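Local atomic coordinates of takeout-like protein 1 (Epiphyas postvittana, PDB entry 3E8T), a protein that binds ubiquinone-8 in an internal pocket and probably serves as a carrier of hydrophobic ligands in the insect. Residues A[35-40]-A[202-207]; A[40-45]-A[195-200]; A[140-145]-A[208-213]; A[22-27]-A[67-72]. One frame throughout, in Å; residues are numbered along the deposited sequence.

Contact 1: A[35-40]-A[202-207]; sequences GVEVMD and FKNIKH. With UQ8 (Ubiquinone-8), chain B.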
# COMPACT_ATOMS: atom_id res chain seq x y z
N GLY A 35 2.27 1.25 -19.74
CA GLY A 35 2.03 2.37 -18.84
C GLY A 35 1.81 1.97 -17.39
O GLY A 35 1.24 2.76 -16.65
N VAL A 36 2.23 0.77 -17.00
CA VAL A 36 2.08 0.27 -15.62
C VAL A 36 3.43 0.38 -14.95
O VAL A 36 4.39 -0.31 -15.32
CB VAL A 36 1.53 -1.17 -15.57
CG1 VAL A 36 1.49 -1.66 -14.14
CG2 VAL A 36 0.15 -1.24 -16.22
N GLU A 37 3.47 1.22 -13.93
CA GLU A 37 4.68 1.53 -13.22
C GLU A 37 5.12 0.37 -12.31
O GLU A 37 4.32 -0.48 -11.96
CB GLU A 37 4.41 2.78 -12.37
CG GLU A 37 3.94 3.98 -13.22
CD GLU A 37 3.47 5.19 -12.39
OE1 GLU A 37 2.43 5.12 -11.68
OE2 GLU A 37 4.14 6.24 -12.45
N VAL A 38 6.40 0.31 -11.97
CA VAL A 38 6.89 -0.68 -11.02
C VAL A 38 6.26 -0.42 -9.64
O VAL A 38 6.21 0.71 -9.16
CB VAL A 38 8.41 -0.62 -10.90
CG1 VAL A 38 8.94 -1.62 -9.88
CG2 VAL A 38 9.08 -0.76 -12.26
N MET A 39 5.75 -1.46 -9.01
CA MET A 39 5.12 -1.35 -7.69
C MET A 39 5.85 -2.08 -6.60
O MET A 39 5.41 -2.10 -5.46
CB MET A 39 3.65 -1.76 -7.76
CG MET A 39 2.82 -0.72 -8.50
SD MET A 39 1.25 -1.28 -9.10
CE MET A 39 1.74 -2.05 -10.67
N ASP A 40 6.99 -2.70 -6.92
CA ASP A 40 7.91 -3.23 -5.91
C ASP A 40 9.29 -3.20 -6.57
O ASP A 40 9.60 -4.05 -7.41
CB ASP A 40 7.54 -4.64 -5.39
CG ASP A 40 8.38 -5.05 -4.16
OD1 ASP A 40 9.35 -4.31 -3.82
OD2 ASP A 40 8.11 -6.10 -3.53
N PHE A 202 -3.78 1.81 -7.04
CA PHE A 202 -5.10 1.81 -7.63
C PHE A 202 -5.11 2.36 -9.03
O PHE A 202 -5.75 1.83 -9.94
CB PHE A 202 -6.07 2.62 -6.74
CG PHE A 202 -7.46 2.68 -7.25
CD1 PHE A 202 -8.32 1.62 -7.09
CD2 PHE A 202 -7.90 3.80 -7.93
CE1 PHE A 202 -9.62 1.70 -7.56
CE2 PHE A 202 -9.18 3.86 -8.41
CZ PHE A 202 -10.03 2.82 -8.21
N LYS A 203 -4.44 3.49 -9.24
CA LYS A 203 -4.41 4.09 -10.56
C LYS A 203 -3.83 3.10 -11.58
O LYS A 203 -4.31 2.99 -12.70
CB LYS A 203 -3.62 5.38 -10.52
CG LYS A 203 -3.53 6.12 -11.81
CD LYS A 203 -2.63 7.29 -11.64
CE LYS A 203 -1.19 6.84 -11.64
NZ LYS A 203 -0.37 7.65 -10.70
N ASN A 204 -2.77 2.37 -11.21
CA ASN A 204 -2.15 1.40 -12.10
C ASN A 204 -3.03 0.19 -12.39
O ASN A 204 -3.15 -0.23 -13.55
CB ASN A 204 -0.79 1.02 -11.56
CG ASN A 204 0.27 2.05 -11.91
OD1 ASN A 204 0.82 2.03 -13.01
ND2 ASN A 204 0.56 2.96 -11.00
N ILE A 205 -3.67 -0.36 -11.37
CA ILE A 205 -4.59 -1.49 -11.63
C ILE A 205 -5.78 -1.05 -12.48
O ILE A 205 -6.19 -1.77 -13.42
CB ILE A 205 -5.08 -2.17 -10.35
CG1 ILE A 205 -3.94 -2.60 -9.43
CG2 ILE A 205 -5.99 -3.33 -10.68
CD1 ILE A 205 -4.47 -2.89 -7.96
N LYS A 206 -6.34 0.11 -12.18
CA LYS A 206 -7.43 0.66 -12.96
C LYS A 206 -7.06 0.81 -14.43
O LYS A 206 -7.81 0.42 -15.33
CB LYS A 206 -7.87 1.99 -12.39
CG LYS A 206 -8.91 2.70 -13.17
CD LYS A 206 -9.38 3.96 -12.44
CE LYS A 206 -10.19 4.90 -13.30
NZ LYS A 206 -11.40 4.31 -13.88
N HIS A 207 -5.90 1.38 -14.68
CA HIS A 207 -5.40 1.55 -16.03
C HIS A 207 -5.25 0.22 -16.75
O HIS A 207 -5.65 0.07 -17.93
CB HIS A 207 -4.04 2.25 -15.93
CG HIS A 207 -3.32 2.37 -17.23
ND1 HIS A 207 -3.76 3.19 -18.25
CD2 HIS A 207 -2.22 1.75 -17.68
CE1 HIS A 207 -2.91 3.08 -19.27
NE2 HIS A 207 -1.98 2.19 -18.95
C45 UQ8 B . 9.02 10.11 12.03
C44 UQ8 B . 7.97 9.67 13.05
C46 UQ8 B . 8.50 9.94 14.44
C43 UQ8 B . 7.57 8.21 12.91
C42 UQ8 B . 7.31 7.84 11.44
C41 UQ8 B . 6.03 8.51 10.97
C39 UQ8 B . 5.20 7.53 10.17
C40 UQ8 B . 4.76 7.84 8.74
C38 UQ8 B . 4.76 6.37 10.76
C37 UQ8 B . 4.00 5.40 10.12
C36 UQ8 B . 4.04 4.19 11.05
C34 UQ8 B . 3.40 2.95 10.43
C35 UQ8 B . 3.58 1.78 11.15
C33 UQ8 B . 2.76 3.01 9.20
C32 UQ8 B . 2.10 1.99 8.52
C31 UQ8 B . 2.14 2.32 7.00
C29 UQ8 B . 1.31 1.37 6.15
C30 UQ8 B . -0.12 0.95 6.62
C28 UQ8 B . 1.83 0.88 4.96
C27 UQ8 B . 1.17 0.00 4.10
C26 UQ8 B . 1.60 0.22 2.64
C24 UQ8 B . 1.06 -0.90 1.75
C25 UQ8 B . 1.60 -2.34 1.87
C23 UQ8 B . 0.07 -0.62 0.83
C22 UQ8 B . -0.53 -1.51 -0.07
C21 UQ8 B . -1.69 -0.84 -0.80
C19 UQ8 B . -2.63 -1.80 -1.53
C20 UQ8 B . -3.87 -1.09 -2.09
C18 UQ8 B . -1.92 -2.67 -2.58
C17 UQ8 B . -2.92 -3.54 -3.36
C16 UQ8 B . -2.25 -4.74 -4.05
C14 UQ8 B . -3.22 -5.31 -5.09
C15 UQ8 B . -4.72 -5.38 -4.75
C13 UQ8 B . -2.78 -5.73 -6.34
C12 UQ8 B . -3.63 -6.23 -7.31
C11 UQ8 B . -2.95 -7.23 -8.28
C9 UQ8 B . -3.98 -8.19 -8.91
C10 UQ8 B . -5.42 -7.68 -8.78
C8 UQ8 B . -3.60 -8.43 -10.36
C7 UQ8 B . -4.58 -7.79 -11.35
C6 UQ8 B . -5.83 -8.66 -11.62
C1 UQ8 B . -7.09 -8.05 -11.64
C1M UQ8 B . -7.17 -6.68 -11.42
C2 UQ8 B . -8.26 -8.79 -11.87
O2 UQ8 B . -9.37 -8.25 -11.90
C3 UQ8 B . -8.19 -10.16 -12.09
O3 UQ8 B . -9.32 -10.87 -12.32
C3M UQ8 B . -9.67 -10.82 -13.70
C4 UQ8 B . -6.95 -10.79 -12.07
O4 UQ8 B . -6.89 -12.14 -12.29
C4M UQ8 B . -7.78 -12.84 -11.40
C5 UQ8 B . -5.78 -10.05 -11.83
O5 UQ8 B . -4.70 -10.64 -11.83
O HOH W 1 -0.89 3.60 -14.90
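Asn204 carries this contact between the loop 35-40 and helix 182-211. Its CB lies beside the thioether of Met39, 3.9 Å from Met39 SD. CG sits anti to the carbonyl carbon (chi1 -81°), which carries the amide to the loop backbone. At the tip Asn204 OD1 accepts the backbone N-H of Glu37, with Glu37 N at 2.9 Å. The donor stands above the carbonyl plane, not on a lone pair. A water also donates to OD1 and ties it to Gly35 O. Asn204 ND2 gives a nearly straight bond (174°) to Glu37 OE1 at 2.9 Å, in the amide plane and on the anti lone pair of the carboxylate. ND2 also bonds to Lys200 O one turn back in the helix. Lys203 NZ adds a long salt bridge to Glu37 OE1, 3.9 Å away. At the far end Val36 CG2 meets the edge of the His207 ring, whose NE2 bonds to His34 O. On another side of the helix, Ile205 touches the start of the ubiquinone tail with CD1 and the quinone methyl with CG2. OD1 thus only accepts and ND2 only donates, which sets the amide orientation and ties Gly35 and Glu37 to the helix.

Contact 2: A[40-45]-A[195-200]; sequences DVLDLD and EAAAKK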
# COMPACT_ATOMS: atom_id res chain seq x y z
N ASP A 40 6.99 -2.70 -6.92
CA ASP A 40 7.91 -3.23 -5.91
C ASP A 40 9.29 -3.20 -6.57
O ASP A 40 9.60 -4.05 -7.41
CB ASP A 40 7.54 -4.64 -5.39
CG ASP A 40 8.38 -5.05 -4.16
OD1 ASP A 40 9.35 -4.31 -3.82
OD2 ASP A 40 8.11 -6.10 -3.53
N VAL A 41 10.09 -2.19 -6.29
CA VAL A 41 9.92 -1.16 -5.28
C VAL A 41 9.05 -0.07 -5.84
O VAL A 41 9.24 0.38 -6.97
CB VAL A 41 11.29 -0.61 -4.88
CG1 VAL A 41 11.15 0.49 -3.89
CG2 VAL A 41 12.15 -1.70 -4.23
N LEU A 42 8.03 0.33 -5.10
CA LEU A 42 7.15 1.42 -5.48
C LEU A 42 7.71 2.75 -5.05
O LEU A 42 8.03 2.93 -3.89
CB LEU A 42 5.79 1.24 -4.81
CG LEU A 42 4.72 2.30 -5.03
CD1 LEU A 42 4.29 2.40 -6.50
CD2 LEU A 42 3.50 2.09 -4.14
N ASP A 43 7.84 3.67 -6.02
CA ASP A 43 8.22 5.03 -5.71
C ASP A 43 6.99 5.80 -5.26
O ASP A 43 5.97 5.81 -5.92
CB ASP A 43 8.89 5.67 -6.95
CG ASP A 43 10.35 5.30 -7.09
OD1 ASP A 43 11.14 5.74 -6.24
OD2 ASP A 43 10.75 4.56 -8.03
N LEU A 44 7.07 6.40 -4.09
CA LEU A 44 6.00 7.22 -3.56
C LEU A 44 6.23 8.67 -3.95
O LEU A 44 7.35 9.16 -3.83
CB LEU A 44 5.96 7.11 -2.03
CG LEU A 44 5.84 5.67 -1.52
CD1 LEU A 44 5.97 5.61 -0.00
CD2 LEU A 44 4.52 5.02 -1.99
N ASP A 45 5.19 9.37 -4.33
CA ASP A 45 5.33 10.79 -4.54
C ASP A 45 5.64 11.45 -3.19
O ASP A 45 5.24 10.98 -2.15
CB ASP A 45 4.06 11.38 -5.17
CG ASP A 45 3.84 10.95 -6.61
OD1 ASP A 45 4.71 10.30 -7.18
OD2 ASP A 45 2.75 11.27 -7.11
N GLU A 195 -2.07 5.72 2.12
CA GLU A 195 -2.73 6.40 1.00
C GLU A 195 -1.72 6.76 -0.07
O GLU A 195 -2.04 6.73 -1.28
CB GLU A 195 -3.48 7.63 1.45
CG GLU A 195 -4.08 8.48 0.32
CD GLU A 195 -5.18 7.85 -0.58
OE1 GLU A 195 -5.48 6.61 -0.59
OE2 GLU A 195 -5.75 8.65 -1.37
N ALA A 196 -0.51 7.15 0.31
CA ALA A 196 0.53 7.52 -0.69
C ALA A 196 0.77 6.31 -1.60
O ALA A 196 1.02 6.43 -2.80
CB ALA A 196 1.84 7.91 0.04
N ALA A 197 0.73 5.13 -1.00
CA ALA A 197 0.93 3.92 -1.80
C ALA A 197 -0.33 3.53 -2.56
O ALA A 197 -0.28 3.22 -3.74
CB ALA A 197 1.39 2.81 -0.93
N ALA A 198 -1.45 3.49 -1.84
CA ALA A 198 -2.68 2.97 -2.42
C ALA A 198 -3.15 3.78 -3.62
O ALA A 198 -3.67 3.23 -4.58
CB ALA A 198 -3.79 2.92 -1.35
N LYS A 199 -3.00 5.10 -3.57
CA LYS A 199 -3.50 5.89 -4.69
C LYS A 199 -2.76 5.55 -5.98
O LYS A 199 -3.37 5.46 -7.05
CB LYS A 199 -3.42 7.39 -4.37
CG LYS A 199 -2.04 7.99 -4.32
CD LYS A 199 -2.16 9.35 -3.62
CE LYS A 199 -1.05 10.29 -3.89
NZ LYS A 199 -1.27 11.55 -3.11
N LYS A 200 -1.46 5.28 -5.87
CA LYS A 200 -0.64 4.91 -7.02
C LYS A 200 -0.97 3.51 -7.52
O LYS A 200 -1.08 3.28 -8.73
CB LYS A 200 0.85 4.98 -6.66
CG LYS A 200 1.82 4.77 -7.80
CD LYS A 200 3.10 5.53 -7.53
CE LYS A 200 4.11 5.33 -8.64
NZ LYS A 200 5.25 6.30 -8.50
O HOH W 2 2.35 8.50 -4.04
O HOH W 3 4.18 8.97 -9.45
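Lys200 sends CG anti to its backbone N (chi1 -174°) and stays extended to its end, so the long chain leaves helix 182-211 and reaches the strand backbone. Leu42 also has CG anti to the backbone N (chi1 178°), which turns its two methyls to the helix. The two side chains slide past each other in opposite directions. Leu42 CD1 lies 3.5 Å from Lys200 CD and also packs on CG and CE. The ammonium group then bonds to the backbone carbonyl of Asp43, with Lys200 NZ 2.7 Å from Asp43 O. It comes from above the carbonyl plane, not along a lone pair. A water joins Lys200 NZ to Asp45 OD1. Lys200 NZ and Asp45 OD1 are 4.2 Å apart, beyond a salt bridge, though the charges may attract. The Asp43 carboxylate instead pairs with Lys62. One turn earlier in the helix, Leu42 CD2 is 3.9 Å from Ala197 CB. Leu44 CD2 lies over the Ala197 backbone, 3.8 Å from Ala197 CA. A second water links Asp45 N to Ala196 O. The axes of strand 42-44 and helix 195-200 approach to 8.6 Å, with alanines on the helix side, consistent with close packing. Ala197 also lies close to the ubiquinone. A long helix packed against a curved antiparallel sheet, with lipid between them, is characteristic of the juvenile hormone binding protein and takeout fold.

Contact 3: A[140-145]-A[208-213]; sequences HVIFKK and FLAKVP. With UQ8 (Ubiquinone-8), chain B.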
# COMPACT_ATOMS: atom_id res chain seq x y z
N HIS A 140 -14.87 -4.21 -20.48
CA HIS A 140 -13.78 -4.08 -19.51
C HIS A 140 -14.35 -3.87 -18.12
O HIS A 140 -15.39 -3.23 -17.98
CB HIS A 140 -12.93 -2.86 -19.80
CG HIS A 140 -12.20 -2.93 -21.10
ND1 HIS A 140 -12.65 -2.35 -22.26
CD2 HIS A 140 -11.01 -3.51 -21.41
CE1 HIS A 140 -11.80 -2.61 -23.24
NE2 HIS A 140 -10.79 -3.29 -22.75
N VAL A 141 -13.61 -4.31 -17.11
CA VAL A 141 -13.88 -3.90 -15.73
C VAL A 141 -13.25 -2.54 -15.50
O VAL A 141 -12.04 -2.39 -15.64
CB VAL A 141 -13.31 -4.89 -14.75
CG1 VAL A 141 -13.35 -4.37 -13.30
CG2 VAL A 141 -14.07 -6.17 -14.86
N ILE A 142 -14.08 -1.57 -15.12
CA ILE A 142 -13.64 -0.22 -14.89
C ILE A 142 -13.75 0.10 -13.39
O ILE A 142 -14.81 0.23 -12.86
CB ILE A 142 -14.42 0.80 -15.75
CG1 ILE A 142 -14.34 0.42 -17.23
CG2 ILE A 142 -13.89 2.23 -15.50
CD1 ILE A 142 -12.92 0.41 -17.80
N PHE A 143 -12.60 0.18 -12.75
CA PHE A 143 -12.56 0.54 -11.35
C PHE A 143 -12.97 1.99 -11.12
O PHE A 143 -12.58 2.87 -11.88
CB PHE A 143 -11.14 0.38 -10.81
CG PHE A 143 -10.74 -1.01 -10.46
CD1 PHE A 143 -11.53 -2.10 -10.74
CD2 PHE A 143 -9.54 -1.21 -9.75
CE1 PHE A 143 -11.14 -3.39 -10.35
CE2 PHE A 143 -9.15 -2.47 -9.36
CZ PHE A 143 -9.93 -3.55 -9.67
N LYS A 144 -13.73 2.24 -10.05
CA LYS A 144 -14.29 3.55 -9.79
C LYS A 144 -13.72 4.14 -8.50
O LYS A 144 -13.09 5.24 -8.53
CB LYS A 144 -15.81 3.46 -9.71
CG LYS A 144 -16.46 3.02 -11.01
CD LYS A 144 -16.19 3.95 -12.19
CE LYS A 144 -16.90 3.46 -13.44
NZ LYS A 144 -16.72 4.45 -14.60
N LYS A 145 -13.95 3.51 -7.38
CA LYS A 145 -13.50 4.04 -6.08
C LYS A 145 -12.94 2.89 -5.28
O LYS A 145 -13.18 1.72 -5.60
CB LYS A 145 -14.69 4.67 -5.31
CG LYS A 145 -15.27 5.84 -5.98
CD LYS A 145 -16.40 6.57 -5.25
CE LYS A 145 -16.01 7.12 -3.90
NZ LYS A 145 -17.20 7.86 -3.30
N PHE A 208 -4.67 -0.75 -16.06
CA PHE A 208 -4.43 -2.07 -16.66
C PHE A 208 -5.75 -2.72 -17.03
O PHE A 208 -5.95 -3.20 -18.17
CB PHE A 208 -3.66 -2.95 -15.65
CG PHE A 208 -3.54 -4.42 -16.04
CD1 PHE A 208 -2.59 -4.80 -16.92
CD2 PHE A 208 -4.40 -5.41 -15.52
CE1 PHE A 208 -2.46 -6.13 -17.31
CE2 PHE A 208 -4.28 -6.71 -15.89
CZ PHE A 208 -3.30 -7.07 -16.79
N LEU A 209 -6.69 -2.75 -16.10
CA LEU A 209 -7.98 -3.37 -16.39
C LEU A 209 -8.80 -2.64 -17.44
O LEU A 209 -9.59 -3.23 -18.16
CB LEU A 209 -8.80 -3.59 -15.12
CG LEU A 209 -8.25 -4.61 -14.17
CD1 LEU A 209 -9.05 -4.56 -12.88
CD2 LEU A 209 -8.29 -6.03 -14.76
N ALA A 210 -8.59 -1.35 -17.58
CA ALA A 210 -9.31 -0.59 -18.63
C ALA A 210 -8.80 -0.90 -20.03
O ALA A 210 -9.48 -0.58 -20.99
CB ALA A 210 -9.24 0.93 -18.35
N LYS A 211 -7.65 -1.53 -20.15
CA LYS A 211 -7.07 -1.84 -21.45
C LYS A 211 -7.00 -3.32 -21.77
O LYS A 211 -6.69 -3.65 -22.92
CB LYS A 211 -5.69 -1.20 -21.59
CG LYS A 211 -4.55 -1.90 -20.88
CD LYS A 211 -3.30 -1.03 -20.64
CE LYS A 211 -2.71 -0.52 -21.94
NZ LYS A 211 -2.24 -1.62 -22.89
N VAL A 212 -7.35 -4.20 -20.83
CA VAL A 212 -7.34 -5.64 -21.04
C VAL A 212 -8.79 -6.12 -21.01
O VAL A 212 -9.47 -5.96 -20.03
CB VAL A 212 -6.49 -6.38 -20.01
CG1 VAL A 212 -6.52 -7.86 -20.32
CG2 VAL A 212 -5.03 -5.87 -20.08
N PRO A 213 -9.30 -6.70 -22.12
CA PRO A 213 -10.69 -7.15 -22.13
C PRO A 213 -10.92 -8.13 -21.00
O PRO A 213 -10.08 -8.99 -20.74
CB PRO A 213 -10.82 -7.85 -23.48
CG PRO A 213 -9.75 -7.27 -24.32
CD PRO A 213 -8.62 -6.94 -23.40
C45 UQ8 B . 9.02 10.11 12.03
C44 UQ8 B . 7.97 9.67 13.05
C46 UQ8 B . 8.50 9.94 14.44
C43 UQ8 B . 7.57 8.21 12.91
C42 UQ8 B . 7.31 7.84 11.44
C41 UQ8 B . 6.03 8.51 10.97
C39 UQ8 B . 5.20 7.53 10.17
C40 UQ8 B . 4.76 7.84 8.74
C38 UQ8 B . 4.76 6.37 10.76
C37 UQ8 B . 4.00 5.40 10.12
C36 UQ8 B . 4.04 4.19 11.05
C34 UQ8 B . 3.40 2.95 10.43
C35 UQ8 B . 3.58 1.78 11.15
C33 UQ8 B . 2.76 3.01 9.20
C32 UQ8 B . 2.10 1.99 8.52
C31 UQ8 B . 2.14 2.32 7.00
C29 UQ8 B . 1.31 1.37 6.15
C30 UQ8 B . -0.12 0.95 6.62
C28 UQ8 B . 1.83 0.88 4.96
C27 UQ8 B . 1.17 0.00 4.10
C26 UQ8 B . 1.60 0.22 2.64
C24 UQ8 B . 1.06 -0.90 1.75
C25 UQ8 B . 1.60 -2.34 1.87
C23 UQ8 B . 0.07 -0.62 0.83
C22 UQ8 B . -0.53 -1.51 -0.07
C21 UQ8 B . -1.69 -0.84 -0.80
C19 UQ8 B . -2.63 -1.80 -1.53
C20 UQ8 B . -3.87 -1.09 -2.09
C18 UQ8 B . -1.92 -2.67 -2.58
C17 UQ8 B . -2.92 -3.54 -3.36
C16 UQ8 B . -2.25 -4.74 -4.05
C14 UQ8 B . -3.22 -5.31 -5.09
C15 UQ8 B . -4.72 -5.38 -4.75
C13 UQ8 B . -2.78 -5.73 -6.34
C12 UQ8 B . -3.63 -6.23 -7.31
C11 UQ8 B . -2.95 -7.23 -8.28
C9 UQ8 B . -3.98 -8.19 -8.91
C10 UQ8 B . -5.42 -7.68 -8.78
C8 UQ8 B . -3.60 -8.43 -10.36
C7 UQ8 B . -4.58 -7.79 -11.35
C6 UQ8 B . -5.83 -8.66 -11.62
C1 UQ8 B . -7.09 -8.05 -11.64
C1M UQ8 B . -7.17 -6.68 -11.42
C2 UQ8 B . -8.26 -8.79 -11.87
O2 UQ8 B . -9.37 -8.25 -11.90
C3 UQ8 B . -8.19 -10.16 -12.09
O3 UQ8 B . -9.32 -10.87 -12.32
C3M UQ8 B . -9.67 -10.82 -13.70
C4 UQ8 B . -6.95 -10.79 -12.07
O4 UQ8 B . -6.89 -12.14 -12.29
C4M UQ8 B . -7.78 -12.84 -11.40
C5 UQ8 B . -5.78 -10.05 -11.83
O5 UQ8 B . -4.70 -10.64 -11.83
O HOH W 4 -9.00 -3.73 -24.81
O HOH W 5 -11.10 -5.48 -17.85
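Leu209 meets the strand and the ligand at once. Its CD1 lies over the face of the Phe143 ring, 3.9 Å from the centroid and 30° off the normal, a CH-pi contact. The nearest ring atoms, Phe143 CZ and CE1, are both 3.5 Å from Leu209 CD1. The same methyl touches the quinone methyl of ubiquinone-8, with Leu209 CD1 3.2 Å from UQ8 C1M. Leu209 CG and CD2 also pack on C1M, while CD1 alone touches both the Phe143 face and this quinone methyl. CG of Leu209 is anti to the carbonyl carbon (chi1 -68°), and its CB packs against Val141 O.

A second group forms around His140, beside residues 209-213. Ala210 O lies 3.3 Å above the centre of one face of the His140 imidazole. Val212 O comes to the ring edge, 3.2 Å from His140 CD2. A water oxygen 2.8 Å from His140 NE2 also donates to Lys211 O. Another water accepts from Val141 N and donates to Leu209 O, bridging strand and helix backbones. Ile142 CD1 packs 3.8 Å from Ala210 CB.

Further out, Lys206 NZ bonds to Phe143 O, and Ile205 packs on Phe143 one turn earlier in the helix. Strand 139-153 is paired with strand 113-133, whose Val127 also touches Phe143. Helix 214-217 adds Ile214 beside Val141 and Ile217 beside Leu209, while Phe208 meets Phe27 of helix 13-28 edge to face.

Contact 4: A[22-27]-A[67-72]; sequences QALPTF and KGAVID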
# COMPACT_ATOMS: atom_id res chain seq x y z
N GLN A 22 -1.17 -15.55 -8.22
CA GLN A 22 -0.19 -15.94 -9.24
C GLN A 22 0.18 -14.81 -10.16
O GLN A 22 1.29 -14.80 -10.71
CB GLN A 22 -0.68 -17.13 -10.05
CG GLN A 22 -0.79 -18.37 -9.24
CD GLN A 22 0.51 -18.76 -8.58
OE1 GLN A 22 0.66 -18.68 -7.35
NE2 GLN A 22 1.47 -19.16 -9.41
N ALA A 23 -0.74 -13.88 -10.35
CA ALA A 23 -0.45 -12.69 -11.18
C ALA A 23 0.30 -11.58 -10.48
O ALA A 23 0.99 -10.79 -11.13
CB ALA A 23 -1.73 -12.13 -11.69
N LEU A 24 0.07 -11.46 -9.18
CA LEU A 24 0.62 -10.34 -8.44
C LEU A 24 2.10 -10.07 -8.72
O LEU A 24 2.44 -8.90 -8.95
CB LEU A 24 0.39 -10.58 -6.93
CG LEU A 24 1.08 -9.57 -5.97
CD1 LEU A 24 0.33 -8.33 -6.15
CD2 LEU A 24 1.00 -10.10 -4.52
N PRO A 25 3.02 -11.05 -8.55
CA PRO A 25 4.44 -10.68 -8.72
C PRO A 25 4.79 -10.12 -10.09
O PRO A 25 5.59 -9.18 -10.21
CB PRO A 25 5.19 -11.97 -8.43
CG PRO A 25 4.25 -12.84 -7.71
CD PRO A 25 2.87 -12.47 -8.14
N THR A 26 4.17 -10.65 -11.12
CA THR A 26 4.44 -10.19 -12.45
C THR A 26 3.85 -8.79 -12.65
O THR A 26 4.48 -7.90 -13.23
CB THR A 26 3.90 -11.20 -13.47
OG1 THR A 26 4.54 -12.47 -13.24
CG2 THR A 26 4.13 -10.70 -14.87
N PHE A 27 2.68 -8.54 -12.10
CA PHE A 27 2.06 -7.24 -12.21
C PHE A 27 2.88 -6.15 -11.49
O PHE A 27 3.16 -5.09 -12.05
CB PHE A 27 0.63 -7.30 -11.66
CG PHE A 27 -0.09 -6.00 -11.75
CD1 PHE A 27 -0.53 -5.50 -12.98
CD2 PHE A 27 -0.31 -5.23 -10.60
CE1 PHE A 27 -1.19 -4.29 -13.05
CE2 PHE A 27 -0.97 -4.01 -10.67
CZ PHE A 27 -1.41 -3.55 -11.89
N LYS A 67 5.69 -7.56 -3.80
CA LYS A 67 5.93 -8.78 -4.60
C LYS A 67 5.65 -10.02 -3.78
O LYS A 67 5.31 -11.08 -4.32
CB LYS A 67 7.39 -8.83 -5.09
CG LYS A 67 7.73 -10.01 -5.97
CD LYS A 67 9.06 -9.82 -6.70
CE LYS A 67 10.29 -9.92 -5.81
NZ LYS A 67 11.57 -9.83 -6.62
N GLY A 68 5.90 -9.92 -2.47
CA GLY A 68 5.81 -11.03 -1.53
C GLY A 68 4.50 -11.14 -0.79
O GLY A 68 4.37 -11.96 0.12
N ALA A 69 3.53 -10.33 -1.19
CA ALA A 69 2.26 -10.34 -0.51
C ALA A 69 1.53 -11.67 -0.68
O ALA A 69 1.64 -12.30 -1.73
CB ALA A 69 1.38 -9.22 -0.96
N VAL A 70 0.83 -12.06 0.38
CA VAL A 70 0.00 -13.27 0.40
C VAL A 70 -1.44 -12.82 0.32
O VAL A 70 -1.91 -12.05 1.15
CB VAL A 70 0.26 -14.09 1.63
CG1 VAL A 70 -0.64 -15.30 1.66
CG2 VAL A 70 1.73 -14.53 1.65
N ILE A 71 -2.16 -13.29 -0.70
CA ILE A 71 -3.56 -12.99 -0.88
C ILE A 71 -4.37 -13.96 -0.04
O ILE A 71 -4.35 -15.16 -0.28
CB ILE A 71 -4.02 -13.05 -2.34
CG1 ILE A 71 -3.11 -12.26 -3.26
CG2 ILE A 71 -5.46 -12.60 -2.46
CD1 ILE A 71 -3.05 -10.79 -2.97
N ASP A 72 -5.11 -13.45 0.92
CA ASP A 72 -5.91 -14.27 1.81
C ASP A 72 -7.26 -14.60 1.23
O ASP A 72 -7.73 -15.73 1.39
CB ASP A 72 -6.02 -13.62 3.19
CG ASP A 72 -4.68 -13.45 3.84
OD1 ASP A 72 -3.98 -14.47 4.05
OD2 ASP A 72 -4.27 -12.29 4.13
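Ala23 touches the bound ubiquinone, but Leu24 is the first residue of 22-27 to meet 67-72. Its CG is anti to the backbone N (chi1 173°), and CD2 does all the touching. Leu24 CD2 lies 3.7 Å from Ala69 CB and 3.6 Å from Ala69 O. The same methyl reaches Ile71 CD1 at 4.4 Å. Leu24 thus packs where the 3-10 turn 67-68 gives way to the strand at 70-72. That strand belongs to the curved antiparallel sheet of the juvenile hormone binding protein fold, and helix 13-28 packs against it here. Gln21, one turn back, bonds to the strand backbone through Ile71 N and Ala69 O, so polar bonds from the helix lie next to the apolar contact.

At Pro25 the helix is kinked. Proline has no N-H to give, and Thr26 N also lacks a bond to the preceding turn. The ring packs on Lys67, with Pro25 CB 4.0 Å from Lys67 CG and Pro25 CG 4.0 Å from Lys67 O. The lysine starts extended, then bends at chi3 (72°), and its end leads away from the helix. Phe27 faces another way, toward Val36, Met39 and the ubiquinone.

Contacts 1, 2 and 3 share helix 182-211, through 202-207, 195-200 and 208-213. Contacts 1 and 2 share Asp40, and their centres are about 9 Å apart. Contact 3, its centre about 12 Å from that of contact 1, meets it through Phe143. Contact 4 brings in helix 13-28, whose Phe27 packs on Val36, Met39 and Ile205 of contact 1 and Phe208 of contact 3; Asp40 OD2 bonds to Lys67 N. Contacts 2, 3 and 4 reach one antiparallel sheet. Along the chain contact 2 falls within the span of contact 1; contacts 3 and 4 each cross both, and contact 4 closes before contact 3 opens. Together they join both helices and the sheet around the ubiquinone.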